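Local coordinates for protein malate synthase (Haloferax volcanii, PDB 3OYZ) that catalyses the magnesium-dependent Claisen condensation of acetyl-CoA with glyoxylate and the hydrolysis of malyl-CoA that yields malate and CoA in the glyoxylate cycle, at residues G230-I235 with P261-E266; I139-H142 with D147-S150; E161-M166 with V191-D196. All coordinates share one frame; numbering follows the deposited sequence.

Contact 1. Residues G230-I235 with P261-E266; sequences GPYDDI and PGQVVE. With ACO (acetyl coenzyme *a), chain B; PYR (pyruvic acid), chain C.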
loop_
_atom_site.group_PDB
_atom_site.type_symbol
_atom_site.label_atom_id
_atom_site.label_comp_id
_atom_site.label_asym_id
_atom_site.label_seq_id
_atom_site.Cartn_x
_atom_site.Cartn_y
_atom_site.Cartn_z
ATOM N N GLY A 230 -6.473 14.822 4.096
ATOM C CA GLY A 230 -7.560 15.081 5.013
ATOM C C GLY A 230 -7.031 15.980 6.120
ATOM O O GLY A 230 -5.900 16.461 6.039
ATOM N N PRO A 231 -7.842 16.152 7.171
ATOM C CA PRO A 231 -7.526 17.214 8.135
ATOM C C PRO A 231 -6.402 16.854 9.107
ATOM O O PRO A 231 -6.193 15.697 9.494
ATOM C CB PRO A 231 -8.853 17.458 8.832
ATOM C CG PRO A 231 -9.558 16.147 8.687
ATOM C CD PRO A 231 -9.248 15.732 7.275
ATOM N N TYR A 232 -5.592 17.858 9.409
ATOM C CA TYR A 232 -4.510 17.666 10.361
ATOM C C TYR A 232 -5.017 18.334 11.650
ATOM O O TYR A 232 -4.993 19.582 11.753
ATOM C CB TYR A 232 -3.262 18.334 9.797
ATOM C CG TYR A 232 -2.076 18.058 10.686
ATOM C CD1 TYR A 232 -1.310 16.908 10.497
ATOM C CD2 TYR A 232 -1.716 18.954 11.716
ATOM C CE1 TYR A 232 -0.265 16.610 11.334
ATOM C CE2 TYR A 232 -0.623 18.699 12.553
ATOM C CZ TYR A 232 0.100 17.529 12.324
ATOM O OH TYR A 232 1.144 17.167 13.123
ATOM N N ASP A 233 -5.608 17.540 12.534
ATOM C CA ASP A 233 -6.488 18.138 13.558
ATOM C C ASP A 233 -5.724 18.678 14.777
ATOM O O ASP A 233 -6.334 19.339 15.601
ATOM C CB ASP A 233 -7.644 17.218 14.012
ATOM C CG ASP A 233 -7.181 15.778 14.359
ATOM O OD1 ASP A 233 -5.961 15.527 14.472
ATOM O OD2 ASP A 233 -8.030 14.857 14.495
ATOM N N ASP A 234 -4.431 18.394 14.936
ATOM C CA ASP A 234 -3.599 19.159 15.898
ATOM C C ASP A 234 -3.307 20.559 15.380
ATOM O O ASP A 234 -2.187 20.811 14.913
ATOM C CB ASP A 234 -2.268 18.433 16.114
ATOM C CG ASP A 234 -2.459 17.088 16.808
ATOM O OD1 ASP A 234 -3.573 16.835 17.303
ATOM O OD2 ASP A 234 -1.532 16.249 16.856
ATOM N N ILE A 235 -4.334 21.413 15.358
ATOM C CA ILE A 235 -4.330 22.657 14.583
ATOM C C ILE A 235 -3.215 23.622 14.991
ATOM O O ILE A 235 -2.811 24.474 14.198
ATOM C CB ILE A 235 -5.685 23.372 14.646
ATOM C CG1 ILE A 235 -6.145 23.463 16.108
ATOM C CG2 ILE A 235 -6.773 22.551 13.952
ATOM C CD1 ILE A 235 -7.476 24.230 16.284
ATOM N N PRO A 261 -7.495 29.655 9.580
ATOM C CA PRO A 261 -6.852 30.541 8.599
ATOM C C PRO A 261 -5.334 30.402 8.634
ATOM O O PRO A 261 -4.655 30.570 7.621
ATOM C CB PRO A 261 -7.339 31.952 9.027
ATOM C CG PRO A 261 -8.738 31.644 9.574
ATOM C CD PRO A 261 -8.532 30.347 10.387
ATOM N N GLY A 262 -4.788 30.058 9.793
ATOM C CA GLY A 262 -3.326 29.843 9.896
ATOM C C GLY A 262 -2.847 28.618 9.094
ATOM O O GLY A 262 -1.821 28.683 8.370
ATOM N N GLN A 263 -3.643 27.542 9.119
ATOM C CA GLN A 263 -3.317 26.396 8.230
ATOM C C GLN A 263 -3.378 26.761 6.748
ATOM O O GLN A 263 -2.489 26.391 5.965
ATOM C CB GLN A 263 -4.114 25.141 8.592
ATOM C CG GLN A 263 -3.645 24.481 9.880
ATOM C CD GLN A 263 -4.359 23.136 10.116
ATOM O OE1 GLN A 263 -5.433 22.951 9.581
ATOM N NE2 GLN A 263 -3.849 22.274 10.974
ATOM N N VAL A 264 -4.334 27.600 6.368
ATOM C CA VAL A 264 -4.387 28.052 4.989
ATOM C C VAL A 264 -3.054 28.655 4.513
ATOM O O VAL A 264 -2.471 28.330 3.450
ATOM C CB VAL A 264 -5.564 29.023 4.760
ATOM C CG1 VAL A 264 -5.499 29.512 3.336
ATOM C CG2 VAL A 264 -6.865 28.283 4.890
ATOM N N VAL A 265 -2.528 29.561 5.345
ATOM C CA VAL A 265 -1.302 30.253 4.941
ATOM C C VAL A 265 -0.195 29.226 4.847
ATOM O O VAL A 265 0.545 29.218 3.884
ATOM C CB VAL A 265 -0.851 31.368 5.949
ATOM C CG1 VAL A 265 0.540 31.926 5.511
ATOM C CG2 VAL A 265 -1.906 32.491 6.011
ATOM N N GLU A 266 0.012 28.409 5.873
ATOM C CA GLU A 266 1.095 27.401 5.806
ATOM C C GLU A 266 0.985 26.466 4.583
ATOM O O GLU A 266 1.927 26.240 3.816
ATOM C CB GLU A 266 1.057 26.547 7.074
ATOM C CG GLU A 266 1.584 27.297 8.294
ATOM C CD GLU A 266 3.120 27.428 8.309
ATOM O OE1 GLU A 266 3.832 26.560 7.757
ATOM O OE2 GLU A 266 3.646 28.418 8.850
HETATM N N1A ACO B . -13.571 29.298 8.960
HETATM C C2A ACO B . -13.741 30.623 9.136
HETATM N N3A ACO B . -13.151 31.266 10.158
HETATM C C4A ACO B . -12.376 30.638 11.080
HETATM C C5A ACO B . -12.169 29.184 10.910
HETATM C C6A ACO B . -12.855 28.508 9.792
HETATM N N6A ACO B . -12.677 27.163 9.703
HETATM N N7A ACO B . -11.387 28.766 11.914
HETATM C C8A ACO B . -11.125 29.849 12.683
HETATM N N9A ACO B . -11.665 30.961 12.165
HETATM C C1B ACO B . -11.518 32.320 12.781
HETATM C C2B ACO B . -11.589 32.155 14.293
HETATM O O2B ACO B . -12.958 32.170 14.694
HETATM C C3B ACO B . -10.775 33.328 14.803
HETATM O O3B ACO B . -11.682 34.424 14.656
HETATM P P3B ACO B . -11.637 35.842 15.493
HETATM O O7A ACO B . -11.039 36.729 14.412
HETATM O O8A ACO B . -10.766 35.456 16.670
HETATM O O9A ACO B . -13.057 36.158 15.904
HETATM C C4B ACO B . -9.672 33.425 13.761
HETATM O O4B ACO B . -10.232 32.920 12.541
HETATM C C5B ACO B . -8.477 32.549 14.120
HETATM O O5B ACO B . -8.999 31.349 14.692
HETATM P P1A ACO B . -8.071 30.293 15.465
HETATM O O1A ACO B . -7.514 30.779 16.764
HETATM O O2A ACO B . -7.027 29.918 14.453
HETATM O O3A ACO B . -8.911 28.974 15.810
HETATM P P2A ACO B . -10.000 28.934 16.984
HETATM O O4A ACO B . -10.682 30.236 16.713
HETATM O O5A ACO B . -9.314 28.378 18.215
HETATM O O6A ACO B . -11.035 27.733 16.618
HETATM C CBP ACO B . -11.788 25.649 15.551
HETATM C CCP ACO B . -10.660 26.389 16.278
HETATM C CDP ACO B . -13.044 25.581 16.419
HETATM C CEP ACO B . -11.308 24.220 15.332
HETATM C CAP ACO B . -12.193 26.330 14.238
HETATM O OAP ACO B . -10.962 26.597 13.582
HETATM C C9P ACO B . -13.042 25.470 13.323
HETATM O O9P ACO B . -14.220 25.236 13.614
HETATM N N8P ACO B . -12.432 24.974 12.233
HETATM C C7P ACO B . -13.193 24.151 11.303
HETATM C C6P ACO B . -13.492 22.740 11.831
HETATM C C5P ACO B . -14.030 21.974 10.637
HETATM O O5P ACO B . -14.121 22.531 9.545
HETATM N N4P ACO B . -14.321 20.693 10.859
HETATM C C3P ACO B . -14.805 19.770 9.847
HETATM C C2P ACO B . -13.730 19.450 8.806
HETATM S S1P ACO B . -12.957 18.058 9.575
HETATM C C ACO B . -13.886 16.677 9.314
HETATM O O ACO B . -15.046 16.707 8.953
HETATM C CH3 ACO B . -13.227 15.364 9.604
HETATM C C PYR C . -13.042 13.204 8.010
HETATM O O PYR C . -13.935 12.323 8.256
HETATM O OXT PYR C . -11.788 13.007 8.212
HETATM C CA PYR C . -13.471 14.365 7.366
HETATM O O3 PYR C . -14.725 14.509 7.042
HETATM C CB PYR C . -12.488 15.404 6.972
HETATM O O HOH W 1 -5.993 20.562 8.381
HETATM O O HOH W 2 -1.080 23.020 12.197
#

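Contact 2. Residues I139-H142 with D147-S150; sequences IVEH and DEGS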
loop_
_atom_site.group_PDB
_atom_site.type_symbol
_atom_site.label_atom_id
_atom_site.label_comp_id
_atom_site.label_asym_id
_atom_site.label_seq_id
_atom_site.Cartn_x
_atom_site.Cartn_y
_atom_site.Cartn_z
ATOM N N ILE A 139 -29.704 15.948 -12.055
ATOM C CA ILE A 139 -31.081 16.478 -11.835
ATOM C C ILE A 139 -31.079 17.972 -11.429
ATOM O O ILE A 139 -31.823 18.736 -12.041
ATOM C CB ILE A 139 -31.817 15.612 -10.832
ATOM C CG1 ILE A 139 -32.269 14.303 -11.550
ATOM C CG2 ILE A 139 -33.078 16.327 -10.258
ATOM C CD1 ILE A 139 -32.590 13.213 -10.528
ATOM N N VAL A 140 -30.284 18.367 -10.440
ATOM C CA VAL A 140 -30.103 19.780 -10.055
ATOM C C VAL A 140 -29.794 20.683 -11.215
ATOM O O VAL A 140 -30.500 21.708 -11.382
ATOM C CB VAL A 140 -29.032 19.914 -8.951
ATOM C CG1 VAL A 140 -28.596 21.362 -8.832
ATOM C CG2 VAL A 140 -29.533 19.289 -7.676
ATOM N N GLU A 141 -28.763 20.370 -12.008
ATOM C CA GLU A 141 -28.467 21.051 -13.262
ATOM C C GLU A 141 -29.650 21.264 -14.194
ATOM O O GLU A 141 -29.917 22.383 -14.692
ATOM C CB GLU A 141 -27.281 20.454 -14.047
ATOM C CG GLU A 141 -25.987 20.608 -13.223
ATOM C CD GLU A 141 -24.839 19.709 -13.737
ATOM O OE1 GLU A 141 -25.103 18.691 -14.440
ATOM O OE2 GLU A 141 -23.673 19.998 -13.399
ATOM N N HIS A 142 -30.342 20.169 -14.471
ATOM C CA HIS A 142 -31.474 20.256 -15.386
ATOM C C HIS A 142 -32.631 21.059 -14.751
ATOM O O HIS A 142 -33.274 21.831 -15.444
ATOM C CB HIS A 142 -31.951 18.873 -15.843
ATOM C CG HIS A 142 -31.094 18.300 -16.941
ATOM N ND1 HIS A 142 -31.448 18.359 -18.270
ATOM C CD2 HIS A 142 -29.836 17.793 -16.911
ATOM C CE1 HIS A 142 -30.483 17.826 -19.007
ATOM N NE2 HIS A 142 -29.487 17.488 -18.202
ATOM N N ASP A 147 -25.717 24.363 -17.261
ATOM C CA ASP A 147 -25.229 23.466 -18.301
ATOM C C ASP A 147 -24.944 22.077 -17.672
ATOM O O ASP A 147 -24.483 21.975 -16.527
ATOM C CB ASP A 147 -23.954 23.997 -18.940
ATOM C CG ASP A 147 -24.183 25.247 -19.788
ATOM O OD1 ASP A 147 -25.081 25.308 -20.669
ATOM O OD2 ASP A 147 -23.340 26.155 -19.630
ATOM N N GLU A 148 -25.322 21.019 -18.384
ATOM C CA GLU A 148 -24.977 19.673 -17.926
ATOM C C GLU A 148 -23.483 19.524 -17.611
ATOM O O GLU A 148 -22.630 19.954 -18.399
ATOM C CB GLU A 148 -25.406 18.616 -18.955
ATOM C CG GLU A 148 -25.453 17.210 -18.295
ATOM C CD GLU A 148 -26.126 16.175 -19.190
ATOM O OE1 GLU A 148 -27.304 15.861 -18.935
ATOM O OE2 GLU A 148 -25.511 15.744 -20.187
ATOM N N GLY A 149 -23.137 19.033 -16.422
ATOM C CA GLY A 149 -21.712 18.777 -16.105
ATOM C C GLY A 149 -21.005 19.997 -15.525
ATOM O O GLY A 149 -19.830 19.965 -15.184
ATOM N N SER A 150 -21.720 21.111 -15.376
ATOM C CA SER A 150 -21.041 22.341 -14.958
ATOM C C SER A 150 -20.766 22.386 -13.453
ATOM O O SER A 150 -19.820 23.063 -12.999
ATOM C CB SER A 150 -21.870 23.556 -15.413
ATOM O OG SER A 150 -23.095 23.624 -14.688
#

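Contact 3. Residues E161-M166 with V191-D196; sequences EAELAM and VDYTKD. With MG (magnesium ion), chain D; PYR (pyruvic acid), chain C.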
loop_
_atom_site.group_PDB
_atom_site.type_symbol
_atom_site.label_atom_id
_atom_site.label_comp_id
_atom_site.label_asym_id
_atom_site.label_seq_id
_atom_site.Cartn_x
_atom_site.Cartn_y
_atom_site.Cartn_z
ATOM N N GLU A 161 -14.699 0.974 1.317
ATOM C CA GLU A 161 -15.391 0.720 0.048
ATOM C C GLU A 161 -14.999 1.841 -0.926
ATOM O O GLU A 161 -14.910 1.574 -2.122
ATOM C CB GLU A 161 -16.949 0.739 0.158
ATOM C CG GLU A 161 -17.645 -0.347 0.898
ATOM C CD GLU A 161 -19.202 -0.196 0.827
ATOM O OE1 GLU A 161 -19.721 0.366 1.819
ATOM O OE2 GLU A 161 -19.873 -0.560 -0.190
ATOM N N ALA A 162 -14.875 3.112 -0.480
ATOM C CA ALA A 162 -14.682 4.162 -1.450
ATOM C C ALA A 162 -13.229 4.042 -1.889
ATOM O O ALA A 162 -12.917 4.495 -2.987
ATOM C CB ALA A 162 -14.829 5.542 -0.741
ATOM N N GLU A 163 -12.338 3.669 -0.982
ATOM C CA GLU A 163 -10.922 3.504 -1.361
ATOM C C GLU A 163 -10.783 2.493 -2.485
ATOM O O GLU A 163 -10.079 2.735 -3.484
ATOM C CB GLU A 163 -10.055 3.028 -0.177
ATOM C CG GLU A 163 -8.569 2.792 -0.514
ATOM C CD GLU A 163 -7.838 2.278 0.726
ATOM O OE1 GLU A 163 -8.525 2.165 1.755
ATOM O OE2 GLU A 163 -6.628 1.945 0.749
ATOM N N LEU A 164 -11.451 1.352 -2.334
ATOM C CA LEU A 164 -11.474 0.353 -3.450
ATOM C C LEU A 164 -12.168 0.872 -4.719
ATOM O O LEU A 164 -11.717 0.559 -5.848
ATOM C CB LEU A 164 -12.203 -0.925 -2.984
ATOM C CG LEU A 164 -11.413 -1.715 -1.921
ATOM C CD1 LEU A 164 -12.230 -2.822 -1.255
ATOM C CD2 LEU A 164 -10.108 -2.268 -2.494
ATOM N N ALA A 165 -13.205 1.714 -4.538
ATOM C CA ALA A 165 -13.936 2.198 -5.725
ATOM C C ALA A 165 -13.033 3.063 -6.607
ATOM O O ALA A 165 -13.284 3.226 -7.810
ATOM C CB ALA A 165 -15.207 3.036 -5.377
ATOM N N MET A 166 -11.903 3.544 -6.111
ATOM C CA MET A 166 -11.068 4.424 -6.982
ATOM C C MET A 166 -10.345 3.562 -8.029
ATOM O O MET A 166 -9.943 4.102 -9.074
ATOM C CB MET A 166 -10.032 5.240 -6.187
ATOM C CG MET A 166 -10.614 6.294 -5.298
ATOM S SD MET A 166 -9.302 7.211 -4.450
ATOM C CE MET A 166 -8.824 6.129 -3.115
ATOM N N VAL A 191 -10.443 10.923 9.447
ATOM C CA VAL A 191 -11.095 10.775 10.751
ATOM C C VAL A 191 -12.211 9.730 10.628
ATOM O O VAL A 191 -12.199 8.728 11.340
ATOM C CB VAL A 191 -11.630 12.098 11.334
ATOM C CG1 VAL A 191 -12.048 11.799 12.764
ATOM C CG2 VAL A 191 -10.513 13.121 11.356
ATOM N N ASP A 192 -13.168 9.962 9.742
ATOM C CA ASP A 192 -14.186 8.942 9.518
ATOM C C ASP A 192 -13.586 7.648 8.927
ATOM O O ASP A 192 -14.090 6.548 9.198
ATOM C CB ASP A 192 -15.222 9.496 8.561
ATOM C CG ASP A 192 -16.285 10.355 9.284
ATOM O OD1 ASP A 192 -16.728 9.842 10.325
ATOM O OD2 ASP A 192 -16.559 11.500 8.835
ATOM N N TYR A 193 -12.451 7.754 8.242
ATOM C CA TYR A 193 -11.837 6.540 7.714
ATOM C C TYR A 193 -11.295 5.694 8.841
ATOM O O TYR A 193 -11.482 4.481 8.870
ATOM C CB TYR A 193 -10.702 6.964 6.782
ATOM C CG TYR A 193 -9.978 5.802 6.111
ATOM C CD1 TYR A 193 -10.525 5.198 4.981
ATOM C CD2 TYR A 193 -8.737 5.362 6.583
ATOM C CE1 TYR A 193 -9.822 4.120 4.328
ATOM C CE2 TYR A 193 -8.052 4.336 5.950
ATOM C CZ TYR A 193 -8.567 3.760 4.800
ATOM O OH TYR A 193 -7.805 2.722 4.274
ATOM N N THR A 194 -10.649 6.323 9.824
ATOM C CA THR A 194 -10.191 5.630 11.044
ATOM C C THR A 194 -11.280 4.859 11.716
ATOM O O THR A 194 -11.060 3.701 12.123
ATOM C CB THR A 194 -9.636 6.640 12.070
ATOM O OG1 THR A 194 -8.470 7.173 11.465
ATOM C CG2 THR A 194 -9.191 5.974 13.443
ATOM N N LYS A 195 -12.445 5.508 11.805
ATOM C CA LYS A 195 -13.686 4.922 12.303
ATOM C C LYS A 195 -14.085 3.667 11.506
ATOM O O LYS A 195 -14.313 2.572 12.010
ATOM C CB LYS A 195 -14.784 6.001 12.224
ATOM C CG LYS A 195 -16.247 5.518 12.353
ATOM C CD LYS A 195 -17.311 6.619 12.241
ATOM C CE LYS A 195 -17.621 7.190 10.861
ATOM N NZ LYS A 195 -17.510 6.160 9.793
ATOM N N ASP A 196 -14.183 3.863 10.195
ATOM C CA ASP A 196 -14.648 2.792 9.307
ATOM C C ASP A 196 -13.689 1.621 9.335
ATOM O O ASP A 196 -14.119 0.480 9.277
ATOM C CB ASP A 196 -14.877 3.380 7.883
ATOM C CG ASP A 196 -15.462 2.304 6.901
ATOM O OD1 ASP A 196 -16.656 1.998 7.046
ATOM O OD2 ASP A 196 -14.763 1.719 6.030
HETATM MG MG MG D . -15.705 12.646 7.597
HETATM C C PYR C . -13.042 13.204 8.010
HETATM O O PYR C . -13.935 12.323 8.256
HETATM O OXT PYR C . -11.788 13.007 8.212
HETATM C CA PYR C . -13.471 14.365 7.366
HETATM O O3 PYR C . -14.725 14.509 7.042
HETATM C CB PYR C . -12.488 15.404 6.972
HETATM O O HOH W 3 -15.973 0.328 3.889
HETATM O O HOH W 4 -16.479 14.348 9.050
HETATM O O HOH W 5 -17.250 13.307 6.519
#

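Contact 1. Residues G230-I235 with P261-E266
Q263 reaches from the first turn of helix 261-269 to the backbone of the loop that follows strand 226-229, and its NE2 donates to Y232 O at 3.0 Å. The bond is nearly straight (168°), with the acceptor in the plane of the amide and the nitrogen in the plane of the carbonyl. The same NE2 lies 3.7 Å from I235 CA and at the edge of the Y232 ring.

Two waters widen this grip. One accepts from Y232 N and donates to Q263 OE1, 2.7 Å away; the other accepts from NE2 and donates to I235 O. The amide thus reaches three backbone atoms of the loop, one directly and two through water, and L259 N, bonded to OE1, helps to fix which way round it sits. Beyond CG the Q263 chain is extended (chi2 -173°), which carries the amide across to the loop.

Outward, Y232 OH bonds D237, and D233 pairs with R385 while its backbone bonds M386 of strand 382-387. The held elements line the acetyl-CoA and pyruvate pockets: I235 CD1 touches CCP of acetyl-CoA at 3.8 Å, P261 CD lies 3.5 Å from its adenine C8A, and P231 CD meets the pyruvate CB at 3.3 Å. A neutral amide that both donates and accepts suits this buried place, since it satisfies backbone groups beside the cofactor without adding a charge.

Contact 2. Residues I139-H142 with D147-S150
E141, near the end of helix 127-143, faces a type II beta turn from D147 to S150, with the CA atoms of E141 and E148 6.0 Å apart and the turn closed by S150 N to D147 O. The E141 carboxylate accepts a backbone N-H of the turn. G149 N donates to OE1 at 2.8 Å in an almost straight bond (173°), but it comes from above the carboxylate plane, 47° out of it. OE2 is turned to the following backbone: it accepts from L151 N and forms a salt bridge with R182, whose positive charge probably helps to keep this buried glutamate ionised. The side chain reaches this position with CG anti to its own carbonyl carbon and is extended from there on.

Nearer the surface, H142 and E148 make a second link. H142 NE2 donates to E148 OE1 at 2.8 Å, the acceptor lying close to the imidazole plane. On the carboxylate the approach is from the anti side and 34° out of plane, the two flat groups being steeply inclined. S150 OG adds a bond to D147 O at 2.8 Å, directed at a lone pair; with S150 N, the same carbonyl takes two donors from one residue. G149 takes the third position of the type II turn, where positive phi would jam a side chain against the preceding carbonyl oxygen. Away from the active site, the contact belongs to the return from helix to strand in a TIM barrel: it ties the end of helix 127-143 to the turn leading into strand 152-157.

Contact 3. Residues E161-M166 with V191-D196
Among the direct polar links, Y193 OH donates to E163 OE1 at 2.7 Å and joins helix 160-165 to helix 190-197. The hydroxyl comes to the syn side of the carboxylate, 31° out of its plane, and the oxygen lies at the edge of the phenol ring. Both side chains leave their helices with CG anti to the backbone N (chi1 178° for E163), stretching across the gap between backbones.

Water provides the second link: one molecule accepts from E161 N and donates to D196 OD2.

At the subunit interface, E163 OE2 accepts from N215 of its own chain and, on a neighbouring subunit, forms a salt bridge with R218 and a hydrogen bond with H214. With the carboxylate gone, as in an alanine here, Y193 OH would probably lose its acceptor and R218 and H214 of the neighbouring subunit their mate.

Metal and ligand bonds occupy the beginning of helix 190-197. D192 OD2 binds magnesium at 1.9 Å, beside pyruvate O and O3, two waters and E158. V191 N donates to pyruvate OXT at 2.8 Å; D192 N donates to pyruvate O at 2.9 Å. This magnesium-chelated keto acid, held by backbone amides of V191 and D192, which also bind glyoxylate, marks the active site of the malate synthase TIM barrel.

How the contacts relate
The three contacts illustrate how one TIM barrel varies its chemistry with depth and place. Contacts 1 and 3 are buried, on opposite sides of the chain's centre; both touch pyruvate, and they meet where P231 CG packs on V191 CG2. Contact 2 is a surface contact, far from the magnesium and substrate site. No helix is shared: contact 1 joins the loop after strand 226-229 to helix 261-269, contact 2 helix 127-143 to the turn before strand 152-157, contact 3 helices 160-165 and 190-197. A neutral amide and waters serve contact 1, whereas carboxylates are the acceptors in the other two; in contact 3 D192 goes to magnesium and E163 to the neighbouring subunit.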